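Local coordinates for protein dihydroorotase (Saccharomyces cerevisiae S288C, PDB 6L0A) that catalyses the reversible, zinc-dependent interconversion of N-carbamoyl-L-aspartate and dihydroorotate, the third step of de novo pyrimidine biosynthesis, at residues 129-134 with 173-178. Residues are numbered along the deposited sequence; the frame is centred on the assembly and turned at random.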
# COMPACT_ATOMS: atom_id res chain seq x y z
N GLU C 129 -19.11 13.83 -32.22
CA GLU C 129 -19.94 13.74 -33.42
C GLU C 129 -20.36 12.31 -33.72
O GLU C 129 -21.41 12.10 -34.33
CB GLU C 129 -19.19 14.34 -34.61
CG GLU C 129 -18.98 15.83 -34.52
CD GLU C 129 -17.97 16.33 -35.54
OE1 GLU C 129 -17.43 15.49 -36.30
OE2 GLU C 129 -17.71 17.55 -35.58
N GLU C 130 -19.56 11.32 -33.32
CA GLU C 130 -19.86 9.93 -33.64
C GLU C 130 -20.57 9.20 -32.51
O GLU C 130 -20.83 8.00 -32.63
CB GLU C 130 -18.58 9.19 -34.02
CG GLU C 130 -17.85 9.72 -35.26
CD GLU C 130 -18.54 9.37 -36.57
OE1 GLU C 130 -19.59 8.68 -36.55
OE2 GLU C 130 -18.03 9.79 -37.64
N ASN C 131 -20.89 9.90 -31.41
CA ASN C 131 -21.57 9.32 -30.26
C ASN C 131 -20.77 8.16 -29.66
O ASN C 131 -21.33 7.14 -29.25
CB ASN C 131 -22.99 8.87 -30.61
CG ASN C 131 -23.89 8.73 -29.38
OD1 ASN C 131 -23.58 9.29 -28.32
ND2 ASN C 131 -24.98 7.99 -29.51
N LEU C 132 -19.45 8.33 -29.61
CA LEU C 132 -18.56 7.37 -28.97
C LEU C 132 -18.34 7.77 -27.51
O LEU C 132 -18.46 8.94 -27.14
CB LEU C 132 -17.22 7.30 -29.70
CG LEU C 132 -17.16 6.79 -31.15
CD1 LEU C 132 -15.77 6.99 -31.73
CD2 LEU C 132 -17.55 5.30 -31.22
N VAL C 133 -18.00 6.77 -26.68
CA VAL C 133 -17.84 6.99 -25.24
C VAL C 133 -16.37 7.29 -24.97
O VAL C 133 -15.49 6.64 -25.51
CB VAL C 133 -18.30 5.75 -24.45
CG1 VAL C 133 -17.96 5.91 -22.97
CG2 VAL C 133 -19.80 5.51 -24.66
N LEU C 134 -16.10 8.30 -24.14
CA LEU C 134 -14.74 8.58 -23.71
C LEU C 134 -14.57 7.99 -22.31
O LEU C 134 -15.22 8.44 -21.37
CB LEU C 134 -14.45 10.08 -23.71
CG LEU C 134 -13.12 10.49 -23.08
CD1 LEU C 134 -11.94 9.91 -23.87
CD2 LEU C 134 -13.01 12.02 -22.97
N ASN C 173 -22.06 17.12 -25.10
CA ASN C 173 -22.82 16.01 -25.67
C ASN C 173 -22.05 14.70 -25.67
O ASN C 173 -22.61 13.67 -26.06
CB ASN C 173 -23.26 16.34 -27.09
CG ASN C 173 -24.23 17.51 -27.15
OD1 ASN C 173 -25.14 17.61 -26.32
ND2 ASN C 173 -24.04 18.39 -28.12
N LEU C 174 -20.80 14.72 -25.22
CA LEU C 174 -19.96 13.52 -25.22
C LEU C 174 -20.29 12.64 -24.02
O LEU C 174 -20.31 13.12 -22.88
CB LEU C 174 -18.49 13.93 -25.21
CG LEU C 174 -17.39 12.87 -25.14
CD1 LEU C 174 -17.46 11.97 -26.35
CD2 LEU C 174 -16.01 13.52 -25.02
N LYS C 175 -20.54 11.36 -24.27
CA LYS C 175 -20.66 10.41 -23.17
C LYS C 175 -19.27 10.16 -22.57
O LYS C 175 -18.33 9.83 -23.29
CB LYS C 175 -21.27 9.10 -23.67
CG LYS C 175 -22.77 9.19 -23.93
CD LYS C 175 -23.40 7.82 -24.21
CE LYS C 175 -23.25 7.40 -25.67
NZ LYS C 175 -23.96 6.11 -25.97
N ILE C 176 -19.15 10.38 -21.26
CA ILE C 176 -17.87 10.24 -20.57
C ILE C 176 -18.09 9.34 -19.36
O ILE C 176 -19.07 9.50 -18.62
CB ILE C 176 -17.31 11.60 -20.12
CG1 ILE C 176 -17.05 12.52 -21.31
CG2 ILE C 176 -16.01 11.43 -19.32
CD1 ILE C 176 -16.68 13.94 -20.88
N ILE C 177 -17.17 8.41 -19.14
CA ILE C 177 -17.22 7.55 -17.97
C ILE C 177 -15.97 7.76 -17.14
O ILE C 177 -14.85 7.64 -17.65
CB ILE C 177 -17.37 6.07 -18.33
CG1 ILE C 177 -18.63 5.83 -19.16
CG2 ILE C 177 -17.40 5.23 -17.05
CD1 ILE C 177 -18.81 4.39 -19.59
N LEU C 178 -16.17 8.07 -15.87
CA LEU C 178 -15.08 7.99 -14.90
C LEU C 178 -14.98 6.54 -14.47
O LEU C 178 -15.78 6.06 -13.65
CB LEU C 178 -15.35 8.93 -13.72
CG LEU C 178 -14.21 9.08 -12.70
CD1 LEU C 178 -12.91 9.57 -13.33
CD2 LEU C 178 -14.64 10.01 -11.56
O HOH W 1 -20.85 10.28 -26.94
O HOH W 2 -22.56 4.25 -27.87
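Leu134 joins the two strands through its backbone: its N gives a nearly straight hydrogen bond to Lys175 O (2.8 Å, 175° at the hydrogen), and its O accepts one from Ile177 N (3.0 Å). Leu134 and Ile176 form the parallel bridge, and Ile176 CA adds a C-H...O contact to Leu134 O.

Towards Asn131 water takes over. One water accepts a hydrogen bond from Lys175 N (2.9 Å to the water oxygen) and lies within bonding range of Leu132 O and Asn131 OD1, bridging the chains where they draw apart. Asn131, with positive phi, completes a Schellman motif at the last turn of helix 121-130. Its CG is anti to the backbone N (chi1 -159°). The bend at chi3 (-84°) swings Lys175 CE towards Asn131 OD1, 3.3 Å away. Lys175 NZ forms a salt bridge with Glu313, bonds to Phe311 O and donates to a second water.

Apolar side chains pack on both faces of the sheet. On one, Val133 CG1 meets Ile177 CD1 at 3.8 Å while CG2 lies against Lys175 CB, with helix 300-312 packed over Val133 and Ile177. On the other, Leu134 CD2 touches Leu174 CD2 (3.9 Å) beneath helix 121-130. An alanine in place of Val133 would probably open a gap beside Ile177 CD1 and leave the aliphatic part of Lys175 less firmly packed.

Helix 156-170 links these neighbouring parallel strands in a beta-alpha-beta unit of the metal-dependent hydrolase barrel; the side chain of Ile177 lies about 11 Å from a bound zinc ion. The chemistry thus changes along the pair, from direct hydrogen bonds between the peptide groups of the two buried strands to water and a charged lysine end near Asn131.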